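Local coordinates for protein type I site-specific restriction-modification system, R (Restriction) subunit (Vibrio vulnificus, PDB 3H1T) that probably couples ATP hydrolysis to DNA translocation, being a fragment of a putative HsdR subunit of a type I restriction enzyme, at residues A440-V444 and S490-E494; D472-V477 and T499-T505; L509-V513 and Q535-R539; A515-K519 and R544-K549. All coordinates share one frame; numbering follows the deposited sequence.

Interaction 1: A440-V444 and S490-E494; sequences AKTIV and SRFQE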
loop_
_atom_site.group_PDB
_atom_site.type_symbol
_atom_site.label_atom_id
_atom_site.label_comp_id
_atom_site.label_asym_id
_atom_site.label_seq_id
_atom_site.Cartn_x
_atom_site.Cartn_y
_atom_site.Cartn_z
ATOM N N ALA A 440 -21.838 -6.628 11.038
ATOM C CA ALA A 440 -20.684 -5.983 10.426
ATOM C C ALA A 440 -19.465 -6.585 11.128
ATOM O O ALA A 440 -19.346 -6.489 12.357
ATOM C CB ALA A 440 -20.744 -4.486 10.661
ATOM N N LYS A 441 -18.563 -7.204 10.370
ATOM C CA LYS A 441 -17.391 -7.822 10.979
ATOM C C LYS A 441 -16.547 -6.799 11.693
ATOM O O LYS A 441 -16.168 -5.783 11.116
ATOM C CB LYS A 441 -16.557 -8.558 9.943
ATOM C CG LYS A 441 -17.184 -9.861 9.479
ATOM C CD LYS A 441 -16.174 -10.696 8.712
ATOM C CE LYS A 441 -16.839 -11.825 7.910
ATOM N NZ LYS A 441 -17.318 -12.999 8.695
ATOM N N THR A 442 -16.240 -7.104 12.953
ATOM C CA THR A 442 -15.503 -6.215 13.853
ATOM C C THR A 442 -14.316 -6.861 14.568
ATOM O O THR A 442 -14.360 -8.040 14.897
ATOM C CB THR A 442 -16.464 -5.692 14.941
ATOM O OG1 THR A 442 -17.577 -5.046 14.313
ATOM C CG2 THR A 442 -15.760 -4.732 15.877
ATOM N N ILE A 443 -13.273 -6.080 14.831
ATOM C CA ILE A 443 -12.090 -6.569 15.540
ATOM C C ILE A 443 -11.842 -5.643 16.721
ATOM O O ILE A 443 -11.772 -4.432 16.551
ATOM C CB ILE A 443 -10.809 -6.565 14.647
ATOM C CG1 ILE A 443 -10.999 -7.465 13.425
ATOM C CG2 ILE A 443 -9.613 -7.115 15.447
ATOM C CD1 ILE A 443 -9.849 -7.401 12.443
ATOM N N VAL A 444 -11.703 -6.192 17.921
ATOM C CA VAL A 444 -11.474 -5.354 19.095
ATOM C C VAL A 444 -10.104 -5.610 19.695
ATOM O O VAL A 444 -9.809 -6.711 20.149
ATOM C CB VAL A 444 -12.563 -5.601 20.185
ATOM C CG1 VAL A 444 -12.378 -4.630 21.368
ATOM C CG2 VAL A 444 -13.933 -5.427 19.587
ATOM N N SER A 490 -9.792 -17.833 10.567
ATOM C CA SER A 490 -9.933 -18.309 9.198
ATOM C C SER A 490 -11.301 -18.027 8.601
ATOM O O SER A 490 -11.412 -17.521 7.490
ATOM C CB SER A 490 -9.652 -19.812 9.149
ATOM O OG SER A 490 -9.693 -20.299 7.820
ATOM N N ARG A 491 -12.345 -18.372 9.346
ATOM C CA ARG A 491 -13.725 -18.165 8.899
ATOM C C ARG A 491 -14.069 -16.687 8.875
ATOM O O ARG A 491 -14.808 -16.222 8.003
ATOM C CB ARG A 491 -14.709 -18.886 9.824
ATOM C CG ARG A 491 -14.463 -20.387 9.964
ATOM C CD ARG A 491 -15.609 -21.095 10.712
ATOM N NE ARG A 491 -15.106 -21.992 11.756
ATOM C CZ ARG A 491 -15.071 -21.684 13.055
ATOM N NH1 ARG A 491 -15.524 -20.500 13.478
ATOM N NH2 ARG A 491 -14.556 -22.544 13.935
ATOM N N PHE A 492 -13.541 -15.955 9.848
ATOM C CA PHE A 492 -13.783 -14.518 9.960
ATOM C C PHE A 492 -13.299 -13.781 8.706
ATOM O O PHE A 492 -13.952 -12.867 8.197
ATOM C CB PHE A 492 -13.047 -13.967 11.187
ATOM C CG PHE A 492 -13.077 -12.468 11.303
ATOM C CD1 PHE A 492 -14.187 -11.808 11.818
ATOM C CD2 PHE A 492 -11.967 -11.717 10.936
ATOM C CE1 PHE A 492 -14.175 -10.410 11.967
ATOM C CE2 PHE A 492 -11.949 -10.341 11.083
ATOM C CZ PHE A 492 -13.055 -9.686 11.601
ATOM N N GLN A 493 -12.139 -14.200 8.216
ATOM C CA GLN A 493 -11.512 -13.616 7.048
ATOM C C GLN A 493 -12.257 -13.876 5.751
ATOM O O GLN A 493 -12.114 -13.122 4.787
ATOM C CB GLN A 493 -10.083 -14.136 6.929
ATOM C CG GLN A 493 -9.154 -13.578 7.983
ATOM C CD GLN A 493 -7.728 -14.010 7.770
ATOM O OE1 GLN A 493 -6.801 -13.398 8.287
ATOM N NE2 GLN A 493 -7.543 -15.074 7.003
ATOM N N GLU A 494 -13.062 -14.932 5.726
ATOM C CA GLU A 494 -13.799 -15.275 4.517
ATOM C C GLU A 494 -14.889 -14.269 4.220
ATOM O O GLU A 494 -15.614 -13.846 5.123
ATOM C CB GLU A 494 -14.379 -16.681 4.656
ATOM C CG GLU A 494 -13.370 -17.609 5.279
ATOM C CD GLU A 494 -13.600 -19.061 4.965
ATOM O OE1 GLU A 494 -14.664 -19.611 5.341
ATOM O OE2 GLU A 494 -12.690 -19.650 4.344
#

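Interaction 2: D472-V477 and T499-T505; sequences DYVARV and TPVILTT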
loop_
_atom_site.group_PDB
_atom_site.type_symbol
_atom_site.label_atom_id
_atom_site.label_comp_id
_atom_site.label_asym_id
_atom_site.label_seq_id
_atom_site.Cartn_x
_atom_site.Cartn_y
_atom_site.Cartn_z
ATOM N N ASP A 472 -20.643 -18.821 17.644
ATOM C CA ASP A 472 -19.361 -18.159 17.455
ATOM C C ASP A 472 -19.483 -16.713 17.006
ATOM O O ASP A 472 -18.657 -16.230 16.225
ATOM C CB ASP A 472 -18.515 -18.943 16.454
ATOM C CG ASP A 472 -19.091 -18.913 15.049
ATOM O OD1 ASP A 472 -20.331 -18.816 14.907
ATOM O OD2 ASP A 472 -18.306 -19.002 14.087
ATOM N N TYR A 473 -20.522 -16.037 17.493
ATOM C CA TYR A 473 -20.768 -14.635 17.170
ATOM C C TYR A 473 -19.543 -13.798 17.551
ATOM O O TYR A 473 -19.103 -12.933 16.796
ATOM C CB TYR A 473 -21.985 -14.134 17.938
ATOM C CG TYR A 473 -22.365 -12.722 17.578
ATOM C CD1 TYR A 473 -22.926 -12.424 16.332
ATOM C CD2 TYR A 473 -22.145 -11.679 18.475
ATOM C CE1 TYR A 473 -23.253 -11.109 15.986
ATOM C CE2 TYR A 473 -22.475 -10.373 18.147
ATOM C CZ TYR A 473 -23.023 -10.088 16.906
ATOM O OH TYR A 473 -23.345 -8.781 16.618
ATOM N N VAL A 474 -19.027 -14.036 18.754
ATOM C CA VAL A 474 -17.830 -13.347 19.203
ATOM C C VAL A 474 -16.821 -14.449 19.410
ATOM O O VAL A 474 -17.176 -15.561 19.799
ATOM C CB VAL A 474 -17.966 -12.650 20.559
ATOM C CG1 VAL A 474 -16.761 -11.737 20.746
ATOM C CG2 VAL A 474 -19.262 -11.875 20.657
ATOM N N ALA A 475 -15.562 -14.159 19.140
ATOM C CA ALA A 475 -14.544 -15.161 19.325
ATOM C C ALA A 475 -13.249 -14.454 19.623
ATOM O O ALA A 475 -13.004 -13.343 19.153
ATOM C CB ALA A 475 -14.410 -16.017 18.071
ATOM N N ARG A 476 -12.427 -15.098 20.431
ATOM C CA ARG A 476 -11.140 -14.555 20.784
ATOM C C ARG A 476 -10.043 -15.233 19.965
ATOM O O ARG A 476 -10.010 -16.460 19.845
ATOM C CB ARG A 476 -10.879 -14.760 22.272
ATOM C CG ARG A 476 -9.436 -14.494 22.654
ATOM C CD ARG A 476 -9.240 -14.428 24.153
ATOM N NE ARG A 476 -9.068 -15.754 24.731
ATOM C CZ ARG A 476 -8.115 -16.062 25.602
ATOM N NH1 ARG A 476 -7.241 -15.148 26.010
ATOM N NH2 ARG A 476 -8.016 -17.298 26.047
ATOM N N VAL A 477 -9.171 -14.424 19.370
ATOM C CA VAL A 477 -8.045 -14.935 18.598
ATOM C C VAL A 477 -6.786 -14.436 19.294
ATOM O O VAL A 477 -6.390 -13.271 19.157
ATOM C CB VAL A 477 -8.055 -14.432 17.136
ATOM C CG1 VAL A 477 -6.715 -14.737 16.489
ATOM C CG2 VAL A 477 -9.181 -15.102 16.347
ATOM N N THR A 499 -20.269 -15.315 10.368
ATOM C CA THR A 499 -19.691 -15.310 11.709
ATOM C C THR A 499 -18.357 -16.066 11.744
ATOM O O THR A 499 -18.092 -16.903 10.883
ATOM C CB THR A 499 -20.643 -15.944 12.744
ATOM O OG1 THR A 499 -20.865 -17.317 12.407
ATOM C CG2 THR A 499 -21.972 -15.226 12.775
ATOM N N PRO A 500 -17.499 -15.769 12.739
ATOM C CA PRO A 500 -17.665 -14.788 13.819
ATOM C C PRO A 500 -17.873 -13.382 13.285
ATOM O O PRO A 500 -17.437 -13.051 12.180
ATOM C CB PRO A 500 -16.348 -14.892 14.590
ATOM C CG PRO A 500 -15.890 -16.289 14.314
ATOM C CD PRO A 500 -16.171 -16.398 12.836
ATOM N N VAL A 501 -18.542 -12.547 14.060
ATOM C CA VAL A 501 -18.744 -11.182 13.645
ATOM C C VAL A 501 -17.686 -10.325 14.348
ATOM O O VAL A 501 -17.086 -9.442 13.745
ATOM C CB VAL A 501 -20.159 -10.715 14.010
ATOM C CG1 VAL A 501 -20.357 -9.276 13.589
ATOM C CG2 VAL A 501 -21.170 -11.604 13.328
ATOM N N ILE A 502 -17.432 -10.642 15.615
ATOM C CA ILE A 502 -16.471 -9.928 16.438
ATOM C C ILE A 502 -15.311 -10.796 16.877
ATOM O O ILE A 502 -15.521 -11.867 17.436
ATOM C CB ILE A 502 -17.074 -9.444 17.777
ATOM C CG1 ILE A 502 -18.538 -9.028 17.605
ATOM C CG2 ILE A 502 -16.211 -8.329 18.332
ATOM C CD1 ILE A 502 -18.715 -7.833 16.798
ATOM N N LEU A 503 -14.092 -10.336 16.646
ATOM C CA LEU A 503 -12.919 -11.061 17.100
ATOM C C LEU A 503 -12.239 -10.155 18.123
ATOM O O LEU A 503 -12.136 -8.945 17.912
ATOM C CB LEU A 503 -11.923 -11.323 15.960
ATOM C CG LEU A 503 -12.176 -12.303 14.807
ATOM C CD1 LEU A 503 -10.897 -12.403 13.962
ATOM C CD2 LEU A 503 -12.543 -13.665 15.358
ATOM N N THR A 504 -11.805 -10.718 19.242
ATOM C CA THR A 504 -11.100 -9.925 20.233
ATOM C C THR A 504 -9.680 -10.479 20.204
ATOM O O THR A 504 -9.468 -11.675 19.960
ATOM C CB THR A 504 -11.692 -10.084 21.642
ATOM O OG1 THR A 504 -11.535 -11.436 22.074
ATOM C CG2 THR A 504 -13.166 -9.741 21.633
ATOM N N THR A 505 -8.712 -9.607 20.428
ATOM C CA THR A 505 -7.326 -10.006 20.425
ATOM C C THR A 505 -6.581 -8.942 21.223
ATOM O O THR A 505 -7.194 -8.049 21.802
ATOM C CB THR A 505 -6.797 -10.020 18.980
ATOM O OG1 THR A 505 -5.478 -10.559 18.952
ATOM C CG2 THR A 505 -6.775 -8.609 18.434
#

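Interaction 3: L509-V513 and Q535-R539; sequences LTTGV and QIVGR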
loop_
_atom_site.group_PDB
_atom_site.type_symbol
_atom_site.label_atom_id
_atom_site.label_comp_id
_atom_site.label_asym_id
_atom_site.label_seq_id
_atom_site.Cartn_x
_atom_site.Cartn_y
_atom_site.Cartn_z
ATOM N N LEU A 509 -3.413 -9.977 16.125
ATOM C CA LEU A 509 -4.062 -9.515 14.907
ATOM C C LEU A 509 -3.658 -8.129 14.438
ATOM O O LEU A 509 -4.253 -7.599 13.506
ATOM C CB LEU A 509 -5.582 -9.594 15.043
ATOM C CG LEU A 509 -6.146 -10.981 15.398
ATOM C CD1 LEU A 509 -7.648 -10.998 15.174
ATOM C CD2 LEU A 509 -5.479 -12.063 14.549
ATOM N N THR A 510 -2.651 -7.533 15.058
ATOM C CA THR A 510 -2.224 -6.230 14.591
ATOM C C THR A 510 -1.769 -6.425 13.140
ATOM O O THR A 510 -2.097 -5.618 12.274
ATOM C CB THR A 510 -1.089 -5.648 15.467
ATOM O OG1 THR A 510 -0.110 -6.657 15.732
ATOM C CG2 THR A 510 -1.655 -5.119 16.782
ATOM N N THR A 511 -1.012 -7.496 12.880
ATOM C CA THR A 511 -0.559 -7.820 11.520
ATOM C C THR A 511 -1.022 -9.241 11.200
ATOM O O THR A 511 -0.633 -9.812 10.187
ATOM C CB THR A 511 0.976 -7.826 11.351
ATOM O OG1 THR A 511 1.540 -8.913 12.095
ATOM C CG2 THR A 511 1.572 -6.524 11.806
ATOM N N GLY A 512 -1.854 -9.798 12.072
ATOM C CA GLY A 512 -2.343 -11.146 11.880
ATOM C C GLY A 512 -3.545 -11.335 10.964
ATOM O O GLY A 512 -3.666 -12.387 10.332
ATOM N N VAL A 513 -4.424 -10.343 10.864
ATOM C CA VAL A 513 -5.630 -10.455 10.049
ATOM C C VAL A 513 -5.613 -9.876 8.651
ATOM O O VAL A 513 -5.103 -8.788 8.410
ATOM C CB VAL A 513 -6.843 -9.774 10.714
ATOM C CG1 VAL A 513 -8.009 -10.741 10.748
ATOM C CG2 VAL A 513 -6.479 -9.259 12.097
ATOM N N GLN A 535 -0.924 -0.220 11.891
ATOM C CA GLN A 535 -1.192 -1.614 11.582
ATOM C C GLN A 535 -2.626 -1.912 12.004
ATOM O O GLN A 535 -3.357 -2.623 11.311
ATOM C CB GLN A 535 -0.236 -2.535 12.343
ATOM C CG GLN A 535 1.166 -2.618 11.764
ATOM C CD GLN A 535 2.091 -3.455 12.628
ATOM O OE1 GLN A 535 3.285 -3.576 12.353
ATOM N NE2 GLN A 535 1.538 -4.046 13.681
ATOM N N ILE A 536 -3.026 -1.359 13.143
ATOM C CA ILE A 536 -4.366 -1.570 13.651
ATOM C C ILE A 536 -5.352 -0.955 12.673
ATOM O O ILE A 536 -6.263 -1.637 12.187
ATOM C CB ILE A 536 -4.522 -0.968 15.066
ATOM C CG1 ILE A 536 -3.769 -1.846 16.077
ATOM C CG2 ILE A 536 -5.982 -0.883 15.454
ATOM C CD1 ILE A 536 -3.696 -1.269 17.471
ATOM N N VAL A 537 -5.140 0.318 12.350
ATOM C CA VAL A 537 -6.010 1.025 11.411
ATOM C C VAL A 537 -6.046 0.359 10.024
ATOM O O VAL A 537 -7.060 0.400 9.327
ATOM C CB VAL A 537 -5.565 2.514 11.287
ATOM C CG1 VAL A 537 -6.367 3.233 10.225
ATOM C CG2 VAL A 537 -5.768 3.211 12.619
ATOM N N GLY A 538 -4.940 -0.280 9.645
ATOM C CA GLY A 538 -4.871 -0.955 8.366
ATOM C C GLY A 538 -5.654 -2.255 8.316
ATOM O O GLY A 538 -5.649 -2.950 7.297
ATOM N N ARG A 539 -6.318 -2.608 9.409
ATOM C CA ARG A 539 -7.102 -3.830 9.415
ATOM C C ARG A 539 -8.376 -3.607 8.624
ATOM O O ARG A 539 -8.989 -4.554 8.117
ATOM C CB ARG A 539 -7.490 -4.248 10.837
ATOM C CG ARG A 539 -6.366 -4.827 11.676
ATOM C CD ARG A 539 -5.515 -5.781 10.859
ATOM N NE ARG A 539 -4.312 -5.111 10.373
ATOM C CZ ARG A 539 -3.499 -5.599 9.443
ATOM N NH1 ARG A 539 -3.750 -6.770 8.880
ATOM N NH2 ARG A 539 -2.426 -4.911 9.075
#

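Interaction 4: A515-K519 and R544-K549; sequences APTCK and REDYGK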
loop_
_atom_site.group_PDB
_atom_site.type_symbol
_atom_site.label_atom_id
_atom_site.label_comp_id
_atom_site.label_asym_id
_atom_site.label_seq_id
_atom_site.Cartn_x
_atom_site.Cartn_y
_atom_site.Cartn_z
ATOM N N ALA A 515 -8.685 -9.510 6.498
ATOM C CA ALA A 515 -10.119 -9.665 6.313
ATOM C C ALA A 515 -10.681 -8.408 5.660
ATOM O O ALA A 515 -10.964 -7.420 6.339
ATOM C CB ALA A 515 -10.778 -9.889 7.645
ATOM N N PRO A 516 -10.842 -8.424 4.327
ATOM C CA PRO A 516 -11.370 -7.253 3.622
ATOM C C PRO A 516 -12.762 -6.734 4.029
ATOM O O PRO A 516 -12.993 -5.531 4.011
ATOM C CB PRO A 516 -11.301 -7.682 2.152
ATOM C CG PRO A 516 -11.420 -9.182 2.225
ATOM C CD PRO A 516 -10.480 -9.480 3.369
ATOM N N THR A 517 -13.688 -7.611 4.398
ATOM C CA THR A 517 -15.003 -7.133 4.798
ATOM C C THR A 517 -15.067 -6.616 6.239
ATOM O O THR A 517 -16.158 -6.424 6.780
ATOM C CB THR A 517 -16.073 -8.210 4.626
ATOM O OG1 THR A 517 -15.596 -9.436 5.186
ATOM C CG2 THR A 517 -16.389 -8.414 3.163
ATOM N N CYS A 518 -13.914 -6.407 6.867
ATOM C CA CYS A 518 -13.899 -5.872 8.224
ATOM C C CYS A 518 -14.434 -4.437 8.138
ATOM O O CYS A 518 -13.884 -3.596 7.415
ATOM C CB CYS A 518 -12.474 -5.875 8.795
ATOM S SG CYS A 518 -12.360 -5.238 10.488
ATOM N N LYS A 519 -15.493 -4.160 8.894
ATOM C CA LYS A 519 -16.130 -2.855 8.863
ATOM C C LYS A 519 -15.939 -1.991 10.106
ATOM O O LYS A 519 -16.169 -0.787 10.049
ATOM C CB LYS A 519 -17.626 -3.024 8.572
ATOM C CG LYS A 519 -17.927 -3.654 7.208
ATOM C CD LYS A 519 -19.434 -3.772 6.976
ATOM C CE LYS A 519 -19.780 -4.056 5.519
ATOM N NZ LYS A 519 -21.133 -3.509 5.183
ATOM N N ARG A 544 -13.757 -3.831 -0.732
ATOM C CA ARG A 544 -14.493 -4.991 -1.218
ATOM C C ARG A 544 -15.910 -4.553 -1.568
ATOM O O ARG A 544 -16.896 -5.020 -0.985
ATOM C CB ARG A 544 -14.543 -6.087 -0.156
ATOM C CG ARG A 544 -13.717 -7.311 -0.496
ATOM C CD ARG A 544 -14.056 -7.849 -1.883
ATOM N NE ARG A 544 -13.205 -8.977 -2.258
ATOM C CZ ARG A 544 -13.254 -9.605 -3.430
ATOM N NH1 ARG A 544 -14.115 -9.218 -4.360
ATOM N NH2 ARG A 544 -12.441 -10.628 -3.674
ATOM N N GLU A 545 -15.983 -3.623 -2.511
ATOM C CA GLU A 545 -17.231 -3.059 -3.017
ATOM C C GLU A 545 -18.114 -4.234 -3.365
ATOM O O GLU A 545 -19.344 -4.186 -3.261
ATOM C CB GLU A 545 -16.891 -2.256 -4.260
ATOM C CG GLU A 545 -18.025 -1.680 -5.066
ATOM C CD GLU A 545 -17.508 -0.688 -6.102
ATOM O OE1 GLU A 545 -16.474 -0.978 -6.740
ATOM O OE2 GLU A 545 -18.134 0.377 -6.282
ATOM N N ASP A 546 -17.436 -5.291 -3.793
ATOM C CA ASP A 546 -18.025 -6.559 -4.191
ATOM C C ASP A 546 -19.002 -7.029 -3.107
ATOM O O ASP A 546 -20.153 -7.371 -3.384
ATOM C CB ASP A 546 -16.872 -7.556 -4.368
ATOM C CG ASP A 546 -17.249 -8.758 -5.189
ATOM O OD1 ASP A 546 -18.087 -8.621 -6.100
ATOM O OD2 ASP A 546 -16.681 -9.840 -4.941
ATOM N N TYR A 547 -18.522 -7.017 -1.868
ATOM C CA TYR A 547 -19.279 -7.446 -0.700
ATOM C C TYR A 547 -19.745 -6.295 0.198
ATOM O O TYR A 547 -19.749 -6.421 1.420
ATOM C CB TYR A 547 -18.418 -8.426 0.095
ATOM C CG TYR A 547 -18.390 -9.789 -0.550
ATOM C CD1 TYR A 547 -19.404 -10.708 -0.292
ATOM C CD2 TYR A 547 -17.421 -10.126 -1.496
ATOM C CE1 TYR A 547 -19.465 -11.921 -0.961
ATOM C CE2 TYR A 547 -17.475 -11.344 -2.176
ATOM C CZ TYR A 547 -18.505 -12.232 -1.903
ATOM O OH TYR A 547 -18.604 -13.413 -2.601
ATOM N N GLY A 548 -20.126 -5.174 -0.407
ATOM C CA GLY A 548 -20.591 -4.037 0.370
ATOM C C GLY A 548 -19.555 -3.353 1.244
ATOM O O GLY A 548 -19.906 -2.579 2.139
ATOM N N LYS A 549 -18.277 -3.616 0.994
ATOM C CA LYS A 549 -17.227 -2.997 1.790
ATOM C C LYS A 549 -16.621 -1.795 1.069
ATOM O O LYS A 549 -15.809 -1.961 0.157
ATOM C CB LYS A 549 -16.141 -4.026 2.106
ATOM C CG LYS A 549 -14.882 -3.432 2.717
ATOM C CD LYS A 549 -15.209 -2.637 3.966
ATOM C CE LYS A 549 -13.974 -1.962 4.534
ATOM N NZ LYS A 549 -12.923 -2.952 4.895
#

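Interaction 1: A440-V444 and S490-E494
Phe-492 lays one face of its ring under the aliphatic chain of Lys-441, joining helix 482-493 to strand 441-446 in the second RecA-like domain of a superfamily 2 helicase motor. The helix covers one side of the largely parallel sheet, and its phenylalanine is the wedge between them. CG stands anti to the backbone N (chi1 172°), which carries the ring from the helix toward the strand. Over that face sits CD of Lys-441, 4.2 Å from the ring centroid, a CH-pi contact; the two side chains run past each other in opposite directions. Ile-443 meets the far end of the ring, with its CG1 3.5 Å from CZ of Phe-492. A branched aliphatic residue suits a buried strand position, and a flat aromatic one suits the layer between sheet and helix. Lysine serves here because its methylenes can pack on the ring while its ammonium reaches past it to carbonyls of the loop that follows the helix. The lysine side chain bends at its last torsion (chi4 -75°), and NZ finds its main partner in the carbonyl of Thr-497, with a weak bond to Pro-500 O. Thr-442 points away from the helix, and its OG1 hydrogen-bonds Asn-520 and the carbonyl of Ala-440. CE of Lys-441 lies 3.1 Å from the carbonyl O of Phe-492.

Interaction 2: D472-V477 and T499-T505
Tyr-473 presents its carbonyl to two amides of the neighbouring segment, at the start of the parallel pairing between strands 474-476 and 502-505. These strands precede and follow helix 482-493 in a beta-alpha-beta unit at one margin of the RecA-like sheet. Tyr-473 O accepts from Val-501 N at 2.8 Å and from Ile-502 N at 3.1 Å, the second bond being almost straight. The ladder then alternates as parallel strands require: Ala-475 gives its N-H to Ile-502 O and takes Thr-504 N on its own carbonyl, while Val-477 N donates to Thr-504 O at 2.8 Å. Each end is finished by a threonine hydroxyl. Thr-499 OG1 donates to Asp-472 OD1 on its syn side, 3.0 Å away and 31° out of the carboxylate plane, beside the cis peptide that precedes Pro-500. The OG1 of Thr-504, by contrast, is bonded to the carbonyl of Ala-452 on helix 449-462. Beta-branched valine and isoleucine fill the face shared by Val-474 and Ile-502, where CG1 of the valine rests on CB of the isoleucine. The small Ala-475, on the other face, packs on His-488 of helix 482-493. The ring of Tyr-473 meets Val-501 obliquely, CE1 of the tyrosine 3.4 Å from CG2 of the valine, and its hydroxyl bonds to the carbonyl of Arg-438. At the far end, Thr-505 OG1 donates to Val-477 O at 2.9 Å.

Interaction 3: L509-V513 and Q535-R539
Arg-539 folds its side chain back toward the helix it follows, through bends at chi2 (-42°) and chi3 (98°), so that its guanidinium lies between Gln-535 and the loop 509-513. Within the guanidinium plane, NE donates to Gln-535 O at 2.8 Å in a nearly straight bond, and NH2 adds a weak one to the same carbonyl. The first of these, with the weak second, would hold the flat group against rotation. Val-513 O lies at another part of its edge, where NH1 is the donor; the modelled separation is very short, so its exact length is doubtful. The loop backbone covers one face: Thr-511 CA stands 4.1 Å above the plane, offset toward the rim, and the carbonyl of Thr-510 also lies over this face without making a hydrogen bond. Arginine suits the place because it can serve carbonyls round its edge while its face packs on a peptide. Its CD touches CG2 of Val-513 at 3.8 Å.

Gln-535 points toward the loop with its chain extended, and its amide lies against the methyl of Thr-511, NE2 being 3.1 Å from CG2. Thr-510 crosses at a slant to Ile-536, their CG2 and CG1 atoms 4.0 Å apart, while its hydroxyl turns to the carbonyl of Gln-507.

The sequence QIVGRGTR, of which 535-539 is the first part, is consistent with motif VI of superfamily 2 helicases, and the TTGVD loop with motif V. Arg-539 also packs on Thr-207 of the first motor domain, which places this meeting of motifs at the cleft between the two RecA-like domains.

Interaction 4: A515-K519 and R544-K549
Lys-549 drives its ammonium into the beta turn 515-518, a type I turn leading into strand 518-524 of the second RecA-like domain. Hydrogen bonds come from two lysines. NZ of Lys-549 donates to Pro-516 O at 2.7 Å and to Cys-518 O at 2.8 Å, while the carbonyls of Gly-540 and Arg-542 also accept from it. This buried charge is therefore ringed by carbonyl oxygens, a task suited to a long, flexible lysine; bends at chi2 (56°) and chi4 (-60°) bring its end to them. Lys-519, its chain extended, makes a weak bond from NZ to Gly-548 O at 3.4 Å.

Apolar packing closes the side of the turn. Pro-516 and Arg-544 lie side by side, CB against CG at 3.6 Å, and the methyl CG2 of Thr-517 meets CB of Tyr-547. The tyrosine ring leads away from the turn, its hydroxyl bonded to Glu-496.

Backbone bonds shape the partner loop into a G1 beta bulge, with Gly-548 at positive phi (67°) and paired, like Lys-549, opposite Arg-544. The carbonyl of Arg-544 takes the amides of Tyr-547 and Lys-549 from opposite faces of its plane. Separately, Arg-544 NH1 forms a salt bridge with Asp-546 OD2 at 2.7 Å.

How the interactions relate
From the N terminus, strand 441-446 comes first, and interaction 1 closes a loop from it to helix 482-493. Interaction 2 crosses this loop: 472-477 precedes the helix and 499-505 follows it, and strand 502-505 pairs with both 474-476 and 441-446. Interaction 3 comes next in series, closing the loop from 509-513 to the end of helix 530-537. Interaction 4 crosses it, joining the start of strand 518-524 to the loop before strand 552-556; Lys-519 N probably bonds to Lys-441 O of interaction 1. Val-513 packs on Ile-443 and Phe-492, and Leu-509 on Val-477 and Leu-503, tying the putative motif V loop to sheet and helix.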